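Local coordinates for protein tyrocidine synthetase 3 (PDB 2JGP) that probably forms peptide bonds during tyrocidine biosynthesis, joining a peptidyl carrier domain to a condensation domain of a nonribosomal peptide synthetase, at residues A[148-153]-A[222-227]; A[164-169]-A[197-202]. All coordinates share one frame; numbering follows the deposited sequence.

How the contacts relate
Contact 1 is a buried contact, with all four touching residues enclosed, and joins the turn leading into strand 152-157 to the loop before helix 227-241. Contact 2 lies farther out, its centre about 26 Å from the centre of the chain against about 17 Å, and is only partly buried. Both use one beta hairpin, strands 152-157 and 160-165, and both pack without a hydrogen bond between their two segments. Contact 1 rests on one isoleucine and has a sulfate beside its loop; contact 2 sets valine and histidine against alanine and a cis-proline. A side-chain hydrogen bond joins the two contacts.

Contact 1: A[148-153]-A[222-227]; sequences ESLRTS and HSISDG. With SO4 (sulfate ion), chain B.
Ile-224 carries the apolar part of this contact, its branched side chain pressed against the 3-10 turn 148-150 and the start of strand 152-157. Its CB lies 3.4 Å from Ser-149 O. With chi1 at 55°, CG1 sits between the backbone N and the carbonyl carbon; from there CD1 meets Leu-150 CD2 at 4.1 Å, the two side chains crossing at about a right angle. The other branch, CG2, lies 4.2 Å from Thr-152 CB, so the isoleucine touches three residues of the bend. Ser-149 CB is packed 3.5 Å from Ile-224 O, a buried carbonyl oxygen with no polar partner in the model; the hydroxyl of Ser-149 instead bonds to Val-368 O.

Polar bonds shape each segment separately. Glu-148 O accepts two donors from opposite faces of its carbonyl plane. The backbone bond from Arg-151 N closes the turn; Thr-152 OG1, 2.7 Å from Glu-148 O and 40° above that plane, ties the strand start to the same oxygen. In the loop, Asp-226 is the N-cap of helix 227-241, and its OD1 forms a salt bridge with Arg-359.

A sulfate, probably from the crystallisation liquor, sits between the two ends of the loop segment. Gly-227 N donates to sulfate O1 at 2.9 Å, and His-222 NE2 lies 3.0 Å from sulfate O1, which sits near the plane of the imidazole at its edge. The loop, with His-221 ahead of it, spells HHSISDG, the HHxxxDG signature of the condensation-domain active site.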
loop_
_atom_site.group_PDB
_atom_site.type_symbol
_atom_site.label_atom_id
_atom_site.label_comp_id
_atom_site.label_asym_id
_atom_site.label_seq_id
_atom_site.Cartn_x
_atom_site.Cartn_y
_atom_site.Cartn_z
ATOM N N GLU A 148 5.319 17.849 9.529
ATOM C CA GLU A 148 5.643 18.841 8.499
ATOM C C GLU A 148 4.699 18.786 7.311
ATOM O O GLU A 148 4.480 19.806 6.649
ATOM C CB GLU A 148 7.079 18.682 7.984
ATOM C CG GLU A 148 8.130 19.355 8.825
ATOM C CD GLU A 148 9.504 19.395 8.163
ATOM O OE1 GLU A 148 9.712 18.757 7.104
ATOM O OE2 GLU A 148 10.388 20.070 8.729
ATOM N N SER A 149 4.162 17.604 7.018
ATOM C CA SER A 149 3.208 17.466 5.919
ATOM C C SER A 149 1.955 18.319 6.148
ATOM O O SER A 149 1.336 18.784 5.193
ATOM C CB SER A 149 2.833 16.000 5.705
ATOM O OG SER A 149 3.931 15.286 5.148
ATOM N N LEU A 150 1.596 18.534 7.411
ATOM C CA LEU A 150 0.460 19.399 7.751
ATOM C C LEU A 150 0.812 20.897 7.737
ATOM O O LEU A 150 -0.055 21.745 7.998
ATOM C CB LEU A 150 -0.113 19.014 9.123
ATOM C CG LEU A 150 -0.648 17.582 9.235
ATOM C CD1 LEU A 150 -1.279 17.357 10.602
ATOM C CD2 LEU A 150 -1.646 17.268 8.106
ATOM N N ARG A 151 2.074 21.219 7.461
ATOM C CA ARG A 151 2.506 22.605 7.283
ATOM C C ARG A 151 3.103 22.817 5.888
ATOM O O ARG A 151 3.843 23.772 5.656
ATOM C CB ARG A 151 3.514 22.976 8.373
ATOM C CG ARG A 151 2.878 23.028 9.758
ATOM C CD ARG A 151 3.881 23.300 10.873
ATOM N NE ARG A 151 4.710 22.132 11.210
ATOM C CZ ARG A 151 6.007 22.000 10.941
ATOM N NH1 ARG A 151 6.684 22.945 10.298
ATOM N NH2 ARG A 151 6.640 20.898 11.315
ATOM N N THR A 152 2.755 21.929 4.959
ATOM C CA THR A 152 3.289 21.963 3.609
ATOM C C THR A 152 2.260 22.540 2.639
ATOM O O THR A 152 1.108 22.123 2.636
ATOM C CB THR A 152 3.661 20.558 3.124
ATOM O OG1 THR A 152 4.683 20.019 3.966
ATOM C CG2 THR A 152 4.162 20.595 1.680
ATOM N N SER A 153 2.696 23.500 1.830
ATOM C CA SER A 153 1.915 23.996 0.706
ATOM C C SER A 153 2.714 23.701 -0.550
ATOM O O SER A 153 3.870 23.283 -0.467
ATOM C CB SER A 153 1.664 25.494 0.834
ATOM O OG SER A 153 2.864 26.245 0.713
ATOM N N HIS A 222 -4.900 14.456 -0.228
ATOM C CA HIS A 222 -4.134 13.212 -0.369
ATOM C C HIS A 222 -2.657 13.433 -0.725
ATOM O O HIS A 222 -1.852 12.506 -0.608
ATOM C CB HIS A 222 -4.783 12.279 -1.404
ATOM C CG HIS A 222 -4.638 10.822 -1.074
ATOM N ND1 HIS A 222 -3.445 10.274 -0.651
ATOM C CD2 HIS A 222 -5.535 9.808 -1.087
ATOM C CE1 HIS A 222 -3.610 8.980 -0.439
ATOM N NE2 HIS A 222 -4.871 8.673 -0.683
ATOM N N SER A 223 -2.301 14.644 -1.152
ATOM C CA SER A 223 -0.903 14.993 -1.456
ATOM C C SER A 223 0.005 15.031 -0.222
ATOM O O SER A 223 1.232 14.983 -0.350
ATOM C CB SER A 223 -0.830 16.350 -2.170
ATOM O OG SER A 223 -1.346 17.383 -1.343
ATOM N N ILE A 224 -0.587 15.132 0.966
ATOM C CA ILE A 224 0.186 15.193 2.220
ATOM C C ILE A 224 -0.181 14.088 3.220
ATOM O O ILE A 224 0.183 14.144 4.398
ATOM C CB ILE A 224 0.110 16.616 2.860
ATOM C CG1 ILE A 224 -1.327 17.096 3.078
ATOM C CG2 ILE A 224 0.824 17.616 1.973
ATOM C CD1 ILE A 224 -2.069 16.381 4.165
ATOM N N SER A 225 -0.879 13.063 2.745
ATOM C CA SER A 225 -1.333 11.990 3.621
ATOM C C SER A 225 -1.603 10.703 2.846
ATOM O O SER A 225 -1.452 10.660 1.623
ATOM C CB SER A 225 -2.585 12.441 4.378
ATOM O OG SER A 225 -2.902 11.560 5.430
ATOM N N ASP A 226 -1.945 9.650 3.583
ATOM C CA ASP A 226 -2.464 8.406 3.017
ATOM C C ASP A 226 -3.154 7.595 4.118
ATOM O O ASP A 226 -3.252 8.055 5.268
ATOM C CB ASP A 226 -1.379 7.600 2.251
ATOM C CG ASP A 226 -0.247 7.110 3.130
ATOM O OD1 ASP A 226 -0.355 7.184 4.372
ATOM O OD2 ASP A 226 0.760 6.620 2.554
ATOM N N GLY A 227 -3.643 6.409 3.766
ATOM C CA GLY A 227 -4.398 5.570 4.686
ATOM C C GLY A 227 -3.667 5.335 5.990
ATOM O O GLY A 227 -4.225 5.537 7.070
HETATM S S SO4 B . -4.859 5.159 0.786
HETATM O O1 SO4 B . -3.964 6.296 0.899
HETATM O O2 SO4 B . -4.982 4.753 -0.610
HETATM O O3 SO4 B . -4.314 4.050 1.562
HETATM O O4 SO4 B . -6.174 5.532 1.303
#

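Contact 2: A[164-169]-A[197-202]; sequences NIHEDV and EVAPLI
Val-169 lays its CG2 methyl over the pyrrolidine ring of Pro-200, 3.9 Å from CD and 4.0 Å from CB. The peptide bond before that proline is cis, and the Ala-199/Pro-200 bend lies in the loop leading to strand 202-210; the valine lies just beyond the end of strand 160-165, the second strand of the hairpin formed with strand 152-157. Both elements belong to the condensation domain, whose fold is of the CoA-dependent acyltransferase type.

The two methyls of Val-169 divide the work. Since chi1 is -59°, CG1 stands anti to the carbonyl carbon and comes 3.9 Å from Ala-199 CB, while CG2 is left for the proline. The valine and Pro-200 side chains run antiparallel where they overlap. Ala-199 CB thus meets two residues, His-166 CD2 approaching it obliquely, also at 3.9 Å.

That imidazole is held from the hairpin side through NE2, which bonds to Ser-153 OG; Arg-151 NH1 binds the backbone O of the same histidine. Asn-164 OD1 stands over one face of the ring, away from its centre. The bend itself continues into an inverse gamma turn centred on Leu-201, which brings the chain into strand 202-210. Closing that turn is a weak backbone hydrogen bond from Ile-202 N to Pro-200 O, 3.1 Å long.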
loop_
_atom_site.group_PDB
_atom_site.type_symbol
_atom_site.label_atom_id
_atom_site.label_comp_id
_atom_site.label_asym_id
_atom_site.label_seq_id
_atom_site.Cartn_x
_atom_site.Cartn_y
_atom_site.Cartn_z
ATOM N N ASN A 164 6.569 23.579 -0.162
ATOM C CA ASN A 164 6.903 24.772 0.592
ATOM C C ASN A 164 6.540 24.491 2.046
ATOM O O ASN A 164 5.367 24.383 2.389
ATOM C CB ASN A 164 6.135 25.970 0.026
ATOM C CG ASN A 164 6.599 27.301 0.590
ATOM O OD1 ASN A 164 7.433 27.359 1.489
ATOM N ND2 ASN A 164 6.044 28.390 0.056
ATOM N N ILE A 165 7.557 24.328 2.887
ATOM C CA ILE A 165 7.356 23.933 4.280
ATOM C C ILE A 165 7.293 25.185 5.134
ATOM O O ILE A 165 8.228 25.991 5.121
ATOM C CB ILE A 165 8.510 23.037 4.796
ATOM C CG1 ILE A 165 8.812 21.909 3.805
ATOM C CG2 ILE A 165 8.175 22.464 6.166
ATOM C CD1 ILE A 165 7.674 21.000 3.546
ATOM N N HIS A 166 6.198 25.346 5.877
ATOM C CA HIS A 166 6.000 26.539 6.688
ATOM C C HIS A 166 6.301 26.300 8.161
ATOM O O HIS A 166 5.839 25.336 8.764
ATOM C CB HIS A 166 4.580 27.080 6.513
ATOM C CG HIS A 166 4.256 27.449 5.101
ATOM N ND1 HIS A 166 4.548 28.687 4.568
ATOM C CD2 HIS A 166 3.677 26.738 4.106
ATOM C CE1 HIS A 166 4.154 28.724 3.307
ATOM N NE2 HIS A 166 3.621 27.553 3.001
ATOM N N GLU A 167 7.150 27.174 8.686
ATOM C CA GLU A 167 7.416 27.357 10.112
ATOM C C GLU A 167 6.187 27.142 11.013
ATOM O O GLU A 167 6.160 26.220 11.836
ATOM C CB GLU A 167 7.979 28.781 10.352
ATOM C CG GLU A 167 8.437 29.587 9.087
ATOM C CD GLU A 167 7.292 30.000 8.135
ATOM O OE1 GLU A 167 6.211 30.421 8.608
ATOM O OE2 GLU A 167 7.484 29.907 6.902
ATOM N N ASP A 168 5.195 28.018 10.853
ATOM C CA ASP A 168 3.939 27.989 11.605
ATOM C C ASP A 168 2.809 28.230 10.614
ATOM O O ASP A 168 3.021 28.877 9.592
ATOM C CB ASP A 168 3.900 29.100 12.657
ATOM C CG ASP A 168 4.925 28.911 13.758
ATOM O OD1 ASP A 168 4.829 27.919 14.514
ATOM O OD2 ASP A 168 5.823 29.770 13.880
ATOM N N VAL A 169 1.616 27.726 10.922
ATOM C CA VAL A 169 0.439 27.939 10.071
ATOM C C VAL A 169 -0.809 28.202 10.915
ATOM O O VAL A 169 -0.905 27.716 12.047
ATOM C CB VAL A 169 0.178 26.722 9.168
ATOM C CG1 VAL A 169 1.389 26.449 8.282
ATOM C CG2 VAL A 169 -0.175 25.485 10.010
ATOM N N GLU A 197 -1.929 25.975 -2.419
ATOM C CA GLU A 197 -0.977 27.033 -2.054
ATOM C C GLU A 197 -1.052 27.440 -0.584
ATOM O O GLU A 197 -0.255 28.267 -0.138
ATOM C CB GLU A 197 -1.223 28.291 -2.893
ATOM C CG GLU A 197 -0.898 28.151 -4.346
ATOM C CD GLU A 197 -0.828 29.495 -5.033
ATOM O OE1 GLU A 197 0.146 29.716 -5.774
ATOM O OE2 GLU A 197 -1.735 30.330 -4.815
ATOM N N VAL A 198 -1.998 26.878 0.161
ATOM C CA VAL A 198 -2.278 27.326 1.521
ATOM C C VAL A 198 -2.237 26.166 2.507
ATOM O O VAL A 198 -3.099 25.286 2.487
ATOM C CB VAL A 198 -3.650 28.025 1.601
ATOM C CG1 VAL A 198 -3.994 28.402 3.049
ATOM C CG2 VAL A 198 -3.668 29.260 0.708
ATOM N N ALA A 199 -1.220 26.170 3.362
ATOM C CA ALA A 199 -1.135 25.241 4.476
ATOM C C ALA A 199 -1.898 25.843 5.661
ATOM O O ALA A 199 -1.985 27.068 5.787
ATOM C CB ALA A 199 0.327 24.976 4.844
ATOM N N PRO A 200 -2.479 24.995 6.521
ATOM C CA PRO A 200 -2.462 23.538 6.517
ATOM C C PRO A 200 -3.512 22.935 5.577
ATOM O O PRO A 200 -4.633 23.453 5.468
ATOM C CB PRO A 200 -2.798 23.198 7.964
ATOM C CG PRO A 200 -3.722 24.283 8.377
ATOM C CD PRO A 200 -3.266 25.520 7.652
ATOM N N LEU A 201 -3.154 21.842 4.914
ATOM C CA LEU A 201 -4.101 21.114 4.071
ATOM C C LEU A 201 -4.887 20.087 4.892
ATOM O O LEU A 201 -5.051 18.933 4.492
ATOM C CB LEU A 201 -3.376 20.453 2.900
ATOM C CG LEU A 201 -2.730 21.480 1.971
ATOM C CD1 LEU A 201 -1.698 20.834 1.070
ATOM C CD2 LEU A 201 -3.802 22.214 1.159
ATOM N N ILE A 202 -5.371 20.531 6.047
ATOM C CA ILE A 202 -6.250 19.735 6.887
ATOM C C ILE A 202 -7.264 20.693 7.476
ATOM O O ILE A 202 -6.927 21.835 7.809
ATOM C CB ILE A 202 -5.475 18.976 8.000
ATOM C CG1 ILE A 202 -6.432 18.117 8.839
ATOM C CG2 ILE A 202 -4.710 19.943 8.897
ATOM C CD1 ILE A 202 -5.739 17.054 9.696
#